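Local coordinates for protein YciF (PDB 2GS4) that is an Escherichia coli stress protein of the ferritin-like clan, a homodimer that probably resembles rubrerythrin and binds metal, whose precise function is not established, at residues A[57-61]-A[132-136]; A[120-125]-A[135-139]. All coordinates share one frame. Residue numbers count along the deposited sequence, not the author numbering.

The two contacts illustrate how one helix of an all-helical bundle serves two neighbours at once. Helix 130-159 faces helix 38-63 in contact 1 and helix 95-126 in contact 2, antiparallel to each, and the centres of the contacts lie about 7 Å apart. Leu-135 and Leu-136 belong to both segment pairs, but Leu-135 is spent on helix 38-63, whereas Leu-136 turns to helix 95-126 and only its end reaches back. Further ties join the two: Arg-57 NH2 lies 3.0 Å from Thr-139 OG1, a probable hydrogen bond, and Ala-133 CB packs 3.4 Å from Glu-125 CG.

Contact 1 (A[57-61]-A[132-136]); sequences RIDQV and AAKLL
Both segments are a little over one turn of regular alpha-helix, 57-61 near the C-terminal end of helix 38-63 and 132-136 near the start of helix 130-159. They run antiparallel, with 167° between their directions and a closest axial approach of 9.6 Å. In register, Val-61 CA lies 4.9 Å from Ala-132 CA and Arg-57 CA 6.8 Å from Leu-135 CA, so the backbones are nearer at the small alanine. The i to i+4 bonds Val-61 N to Arg-57 O (2.9 Å) and Leu-136 N to Ala-132 O (2.8 Å) hold each turn.

Val-61 and Leu-135 interlock at the centre. Val-61, with chi1 t, sets CG1 3.9 Å from Ala-132 CB, while its CG2 meets Leu-135 CD1 at 3.9 Å and Leu-136 CG at 4.1 Å. Leu-135, in the mt rotamer, points toward the facing helix, and its CD1 also touches Gln-60 CB at 3.8 Å. Leu-136 is mt too; its CA-CB bond leads away, yet its end returns to Val-61. Arg-57, extended through chi1 and chi2 (both t), lies along the edge of the interface: its CG packs 3.8 Å from Leu-135 CB, and its CD lies 3.3 Å from Leu-135 O. This carries the guanidinium along helix 130-159, where NH2 finds a salt bridge with Glu-142 and a hydrogen bond with Thr-139. Behind the interface, Ile-58 turns to Tyr-18 of helix 6-33 and Tyr-117 of helix 95-126. Helices 38-63 and 130-159, second and fourth of four long ones, pair antiparallel though distant in sequence, consistent with the ferritin-like four-helix bundle and its long second-to-third crossover.

Contact 2 (A[120-125]-A[135-139]); sequences LATLAE and LLKET
Leu-136 is the apolar centre, directed from helix 130-159 at a surface of small residues on helix 95-126. Its CB lies 3.8 Å from Ala-121 CB; in its mt rotamer, CD1 reaches Ala-124 CB at 3.7 Å, Leu-120 CB at 4.1 Å and Leu-120 O at 3.5 Å. The alanines let the helices come close: Ala-121 CA and Leu-136 CA are 5.1 Å apart, and the axes of the two alpha-helical segments approach to 8.9 Å at 168°, antiparallel. Only the short connection between residues 126 and 130 separates the helices, so this is an alpha-helical hairpin that supplies the last two long helices of the ferritin-like bundle. Leu-120 packs on Phe-10 and Leu-13 of helix 6-33, and Thr-122 and Leu-123 touch Val-9 of the second subunit. Further out, Lys-137 lays its CG 3.9 Å from Ala-121 CB and extends, chi2 and chi3 t, across the interhelical gap until NZ forms a salt bridge with Glu-125 OE1 at 3.0 Å, although that oxygen's position is less certain.

Contact 1 (A[57-61]-A[132-136])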
ATOM      1  N   ARG A  57      -7.381  -5.506 -19.369  1.00 30.43           N
ATOM      2  CA  ARG A  57      -6.016  -5.375 -19.854  1.00 23.98           C
ATOM      3  C   ARG A  57      -5.081  -6.314 -19.082  1.00 25.34           C
ATOM      4  O   ARG A  57      -4.114  -6.826 -19.649  1.00 27.11           O
ATOM      5  CB  ARG A  57      -5.551  -3.919 -19.748  1.00 26.12           C
ATOM      6  CG  ARG A  57      -4.327  -3.602 -20.592  1.00 27.77           C
ATOM      7  CD  ARG A  57      -4.100  -2.100 -20.678  1.00 26.51           C
ATOM      8  NE  ARG A  57      -5.150  -1.440 -21.447  1.00 30.30           N
ATOM      9  CZ  ARG A  57      -5.686  -0.269 -21.119  1.00 40.51           C
ATOM     10  NH1 ARG A  57      -6.634   0.270 -21.876  1.00 46.43           N
ATOM     11  NH2 ARG A  57      -5.294   0.353 -20.012  1.00 43.33           N
ATOM     12  N   ILE A  58      -5.364  -6.543 -17.799  1.00 29.55           N
ATOM     13  CA  ILE A  58      -4.544  -7.453 -17.006  1.00 29.00           C
ATOM     14  C   ILE A  58      -4.708  -8.882 -17.543  1.00 25.15           C
ATOM     15  O   ILE A  58      -3.757  -9.658 -17.534  1.00 26.25           O
ATOM     16  CB  ILE A  58      -4.916  -7.416 -15.485  1.00 25.80           C
ATOM     17  CG1 ILE A  58      -4.437  -6.104 -14.847  1.00 28.99           C
ATOM     18  CG2 ILE A  58      -4.269  -8.596 -14.762  1.00 25.95           C
ATOM     19  CD1 ILE A  58      -4.913  -5.912 -13.406  1.00 29.87           C
ATOM     20  N   ASP A  59      -5.909  -9.239 -17.992  1.00 27.07           N
ATOM     21  CA  ASP A  59      -6.120 -10.581 -18.540  1.00 30.03           C
ATOM     22  C   ASP A  59      -5.241 -10.720 -19.778  1.00 28.15           C
ATOM     23  O   ASP A  59      -4.663 -11.782 -20.033  1.00 30.17           O
ATOM     24  CB  ASP A  59      -7.580 -10.811 -18.943  1.00 29.86           C
ATOM     25  CG  ASP A  59      -8.535 -10.712 -17.775  1.00 31.48           C
ATOM     26  OD1 ASP A  59      -8.156 -11.102 -16.654  1.00 27.88           O
ATOM     27  OD2 ASP A  59      -9.680 -10.264 -17.987  1.00 32.14           O
ATOM     28  N   GLN A  60      -5.141  -9.627 -20.531  1.00 25.55           N
ATOM     29  CA  GLN A  60      -4.323  -9.577 -21.737  1.00 36.28           C
ATOM     30  C   GLN A  60      -2.846  -9.757 -21.394  1.00 40.72           C
ATOM     31  O   GLN A  60      -2.120 -10.452 -22.104  1.00 26.46           O
ATOM     32  CB  GLN A  60      -4.499  -8.237 -22.466  1.00 33.74           C
ATOM     33  CG  GLN A  60      -5.796  -8.066 -23.262  1.00 33.67           C
ATOM     34  CD  GLN A  60      -5.815  -6.763 -24.053  1.00 40.40           C
ATOM     35  OE1 GLN A  60      -5.601  -6.750 -25.267  1.00 43.35           O
ATOM     36  NE2 GLN A  60      -6.052  -5.657 -23.360  1.00 36.59           N
ATOM     37  N   VAL A  61      -2.402  -9.116 -20.312  1.00 33.88           N
ATOM     38  CA  VAL A  61      -1.007  -9.215 -19.880  1.00 29.83           C
ATOM     39  C   VAL A  61      -0.681 -10.654 -19.542  1.00 25.15           C
ATOM     40  O   VAL A  61       0.369 -11.184 -19.923  1.00 32.47           O
ATOM     41  CB  VAL A  61      -0.725  -8.370 -18.610  1.00 28.08           C
ATOM     42  CG1 VAL A  61       0.586  -8.825 -17.965  1.00 26.97           C
ATOM     43  CG2 VAL A  61      -0.635  -6.900 -18.962  1.00 27.04           C
ATOM     44  N   ALA A 132       3.366  -6.970 -22.610  1.00 30.03           N
ATOM     45  CA  ALA A 132       2.922  -6.656 -21.262  1.00 29.16           C
ATOM     46  C   ALA A 132       3.343  -5.231 -20.901  1.00 32.28           C
ATOM     47  O   ALA A 132       2.517  -4.442 -20.448  1.00 32.05           O
ATOM     48  CB  ALA A 132       3.501  -7.658 -20.266  1.00 25.32           C
ATOM     49  N   ALA A 133       4.612  -4.890 -21.118  1.00 27.61           N
ATOM     50  CA  ALA A 133       5.089  -3.546 -20.788  1.00 30.03           C
ATOM     51  C   ALA A 133       4.253  -2.458 -21.456  1.00 31.75           C
ATOM     52  O   ALA A 133       3.912  -1.453 -20.834  1.00 32.14           O
ATOM     53  CB  ALA A 133       6.550  -3.392 -21.187  1.00 27.91           C
ATOM     54  N   LYS A 134       3.932  -2.663 -22.728  1.00 34.44           N
ATOM     55  CA  LYS A 134       3.151  -1.697 -23.485  1.00 31.30           C
ATOM     56  C   LYS A 134       1.773  -1.535 -22.857  1.00 26.62           C
ATOM     57  O   LYS A 134       1.272  -0.420 -22.711  1.00 30.49           O
ATOM     58  CB  LYS A 134       3.009  -2.162 -24.938  1.00 33.05           C
ATOM     59  CG  LYS A 134       4.284  -2.734 -25.552  1.00 58.10           C
ATOM     60  CD  LYS A 134       5.422  -1.716 -25.640  1.00 67.43           C
ATOM     61  CE  LYS A 134       6.394  -1.814 -24.465  1.00 63.52           C
ATOM     62  NZ  LYS A 134       7.096  -3.130 -24.380  1.00 56.52           N
ATOM     63  N   LEU A 135       1.163  -2.655 -22.491  1.00 29.23           N
ATOM     64  CA  LEU A 135      -0.155  -2.632 -21.880  1.00 29.61           C
ATOM     65  C   LEU A 135      -0.137  -1.955 -20.526  1.00 31.66           C
ATOM     66  O   LEU A 135      -0.998  -1.141 -20.220  1.00 24.78           O
ATOM     67  CB  LEU A 135      -0.684  -4.049 -21.717  1.00 24.52           C
ATOM     68  CG  LEU A 135      -0.929  -4.749 -23.045  1.00 26.23           C
ATOM     69  CD1 LEU A 135      -1.262  -6.199 -22.789  1.00 29.48           C
ATOM     70  CD2 LEU A 135      -2.051  -4.040 -23.795  1.00 32.50           C
ATOM     71  N   LEU A 136       0.846  -2.309 -19.708  1.00 23.72           N
ATOM     72  CA  LEU A 136       0.939  -1.729 -18.383  1.00 25.85           C
ATOM     73  C   LEU A 136       1.198  -0.228 -18.444  1.00 24.18           C
ATOM     74  O   LEU A 136       0.721   0.514 -17.584  1.00 23.05           O
ATOM     75  CB  LEU A 136       2.021  -2.451 -17.575  1.00 25.58           C
ATOM     76  CG  LEU A 136       1.701  -3.928 -17.304  1.00 26.92           C
ATOM     77  CD1 LEU A 136       2.976  -4.669 -16.956  1.00 30.91           C
ATOM     78  CD2 LEU A 136       0.670  -4.048 -16.183  1.00 29.53           C
TER

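Contact 2 (A[120-125]-A[135-139])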
ATOM      1  N   LEU A 120       5.211  -2.393 -12.175  1.00 25.57           N
ATOM      2  CA  LEU A 120       4.878  -3.546 -13.017  1.00 30.13           C
ATOM      3  C   LEU A 120       5.372  -3.380 -14.454  1.00 28.76           C
ATOM      4  O   LEU A 120       5.883  -4.327 -15.054  1.00 26.62           O
ATOM      5  CB  LEU A 120       3.360  -3.800 -13.013  1.00 24.26           C
ATOM      6  CG  LEU A 120       2.764  -4.382 -11.725  1.00 24.89           C
ATOM      7  CD1 LEU A 120       1.243  -4.276 -11.763  1.00 22.73           C
ATOM      8  CD2 LEU A 120       3.192  -5.837 -11.570  1.00 25.53           C
ATOM      9  N   ALA A 121       5.223  -2.180 -15.005  1.00 30.58           N
ATOM     10  CA  ALA A 121       5.663  -1.910 -16.371  1.00 26.43           C
ATOM     11  C   ALA A 121       7.180  -2.078 -16.510  1.00 33.79           C
ATOM     12  O   ALA A 121       7.655  -2.654 -17.492  1.00 25.87           O
ATOM     13  CB  ALA A 121       5.245  -0.505 -16.785  1.00 28.13           C
ATOM     14  N   THR A 122       7.937  -1.579 -15.528  1.00 28.15           N
ATOM     15  CA  THR A 122       9.398  -1.692 -15.556  1.00 22.35           C
ATOM     16  C   THR A 122       9.813  -3.158 -15.414  1.00 21.61           C
ATOM     17  O   THR A 122      10.687  -3.633 -16.146  1.00 28.98           O
ATOM     18  CB  THR A 122      10.060  -0.827 -14.427  1.00 25.05           C
ATOM     19  OG1 THR A 122       9.741   0.555 -14.632  1.00 25.41           O
ATOM     20  CG2 THR A 122      11.578  -0.973 -14.438  1.00 22.14           C
ATOM     21  N   LEU A 123       9.180  -3.882 -14.495  1.00 23.36           N
ATOM     22  CA  LEU A 123       9.499  -5.293 -14.303  1.00 27.04           C
ATOM     23  C   LEU A 123       9.197  -6.066 -15.584  1.00 31.49           C
ATOM     24  O   LEU A 123      10.014  -6.856 -16.047  1.00 29.35           O
ATOM     25  CB  LEU A 123       8.701  -5.879 -13.137  1.00 27.26           C
ATOM     26  CG  LEU A 123       9.110  -5.363 -11.756  1.00 29.11           C
ATOM     27  CD1 LEU A 123       8.316  -6.096 -10.687  1.00 29.85           C
ATOM     28  CD2 LEU A 123      10.601  -5.579 -11.541  1.00 24.82           C
ATOM     29  N   ALA A 124       8.025  -5.830 -16.161  1.00 31.99           N
ATOM     30  CA  ALA A 124       7.653  -6.505 -17.395  1.00 29.41           C
ATOM     31  C   ALA A 124       8.702  -6.203 -18.462  1.00 35.13           C
ATOM     32  O   ALA A 124       9.147  -7.105 -19.170  1.00 38.84           O
ATOM     33  CB  ALA A 124       6.271  -6.041 -17.860  1.00 23.06           C
ATOM     34  N   GLU A 125       9.105  -4.939 -18.572  1.00 30.47           N
ATOM     35  CA  GLU A 125      10.110  -4.562 -19.562  1.00 32.56           C
ATOM     36  C   GLU A 125      11.418  -5.295 -19.336  1.00 46.28           C
ATOM     37  O   GLU A 125      12.024  -5.825 -20.272  1.00 25.46           O
ATOM     38  CB  GLU A 125      10.379  -3.063 -19.516  1.00 32.32           C
ATOM     39  CG  GLU A 125       9.739  -2.309 -20.655  1.00 49.29           C
ATOM     40  CD  GLU A 125      10.054  -0.833 -20.620  1.00 71.64           C
ATOM     41  OE1 GLU A 125       9.644  -0.161 -19.652  1.00 73.78           O
ATOM     42  OE2 GLU A 125      10.716  -0.345 -21.558  1.00 62.23           O
ATOM     43  N   LEU A 135       1.163  -2.655 -22.491  1.00 29.23           N
ATOM     44  CA  LEU A 135      -0.155  -2.632 -21.880  1.00 29.61           C
ATOM     45  C   LEU A 135      -0.137  -1.955 -20.526  1.00 31.66           C
ATOM     46  O   LEU A 135      -0.998  -1.141 -20.220  1.00 24.78           O
ATOM     47  CB  LEU A 135      -0.684  -4.049 -21.717  1.00 24.52           C
ATOM     48  CG  LEU A 135      -0.929  -4.749 -23.045  1.00 26.23           C
ATOM     49  CD1 LEU A 135      -1.262  -6.199 -22.789  1.00 29.48           C
ATOM     50  CD2 LEU A 135      -2.051  -4.040 -23.795  1.00 32.50           C
ATOM     51  N   LEU A 136       0.846  -2.309 -19.708  1.00 23.72           N
ATOM     52  CA  LEU A 136       0.939  -1.729 -18.383  1.00 25.85           C
ATOM     53  C   LEU A 136       1.198  -0.228 -18.444  1.00 24.18           C
ATOM     54  O   LEU A 136       0.721   0.514 -17.584  1.00 23.05           O
ATOM     55  CB  LEU A 136       2.021  -2.451 -17.575  1.00 25.58           C
ATOM     56  CG  LEU A 136       1.701  -3.928 -17.304  1.00 26.92           C
ATOM     57  CD1 LEU A 136       2.976  -4.669 -16.956  1.00 30.91           C
ATOM     58  CD2 LEU A 136       0.670  -4.048 -16.183  1.00 29.53           C
ATOM     59  N   LYS A 137       1.938   0.230 -19.453  1.00 23.88           N
ATOM     60  CA  LYS A 137       2.190   1.659 -19.561  1.00 24.85           C
ATOM     61  C   LYS A 137       0.897   2.361 -19.979  1.00 34.10           C
ATOM     62  O   LYS A 137       0.701   3.542 -19.687  1.00 27.78           O
ATOM     63  CB  LYS A 137       3.346   1.936 -20.540  1.00 27.22           C
ATOM     64  CG  LYS A 137       4.730   1.755 -19.878  1.00 59.78           C
ATOM     65  CD  LYS A 137       5.873   1.676 -20.886  1.00 72.76           C
ATOM     66  CE  LYS A 137       7.187   1.240 -20.225  1.00 57.93           C
ATOM     67  NZ  LYS A 137       7.839   2.276 -19.370  1.00 79.82           N
ATOM     68  N   GLU A 138       0.004   1.628 -20.642  1.00 26.94           N
ATOM     69  CA  GLU A 138      -1.266   2.211 -21.052  1.00 27.60           C
ATOM     70  C   GLU A 138      -2.114   2.467 -19.815  1.00 26.05           C
ATOM     71  O   GLU A 138      -2.748   3.514 -19.697  1.00 26.67           O
ATOM     72  CB  GLU A 138      -1.996   1.291 -22.038  1.00 35.87           C
ATOM     73  CG  GLU A 138      -1.304   1.255 -23.391  1.00 41.12           C
ATOM     74  CD  GLU A 138      -2.039   0.419 -24.418  1.00 48.63           C
ATOM     75  OE1 GLU A 138      -1.603   0.424 -25.589  1.00 47.40           O
ATOM     76  OE2 GLU A 138      -3.041  -0.244 -24.065  1.00 48.16           O
ATOM     77  N   THR A 139      -2.132   1.524 -18.887  1.00 26.86           N
ATOM     78  CA  THR A 139      -2.910   1.732 -17.681  1.00 24.55           C
ATOM     79  C   THR A 139      -2.239   2.831 -16.872  1.00 25.72           C
ATOM     80  O   THR A 139      -2.905   3.727 -16.355  1.00 26.38           O
ATOM     81  CB  THR A 139      -3.010   0.456 -16.847  1.00 23.50           C
ATOM     82  OG1 THR A 139      -3.776  -0.518 -17.567  1.00 29.37           O
ATOM     83  CG2 THR A 139      -3.711   0.744 -15.525  1.00 21.06           C
TER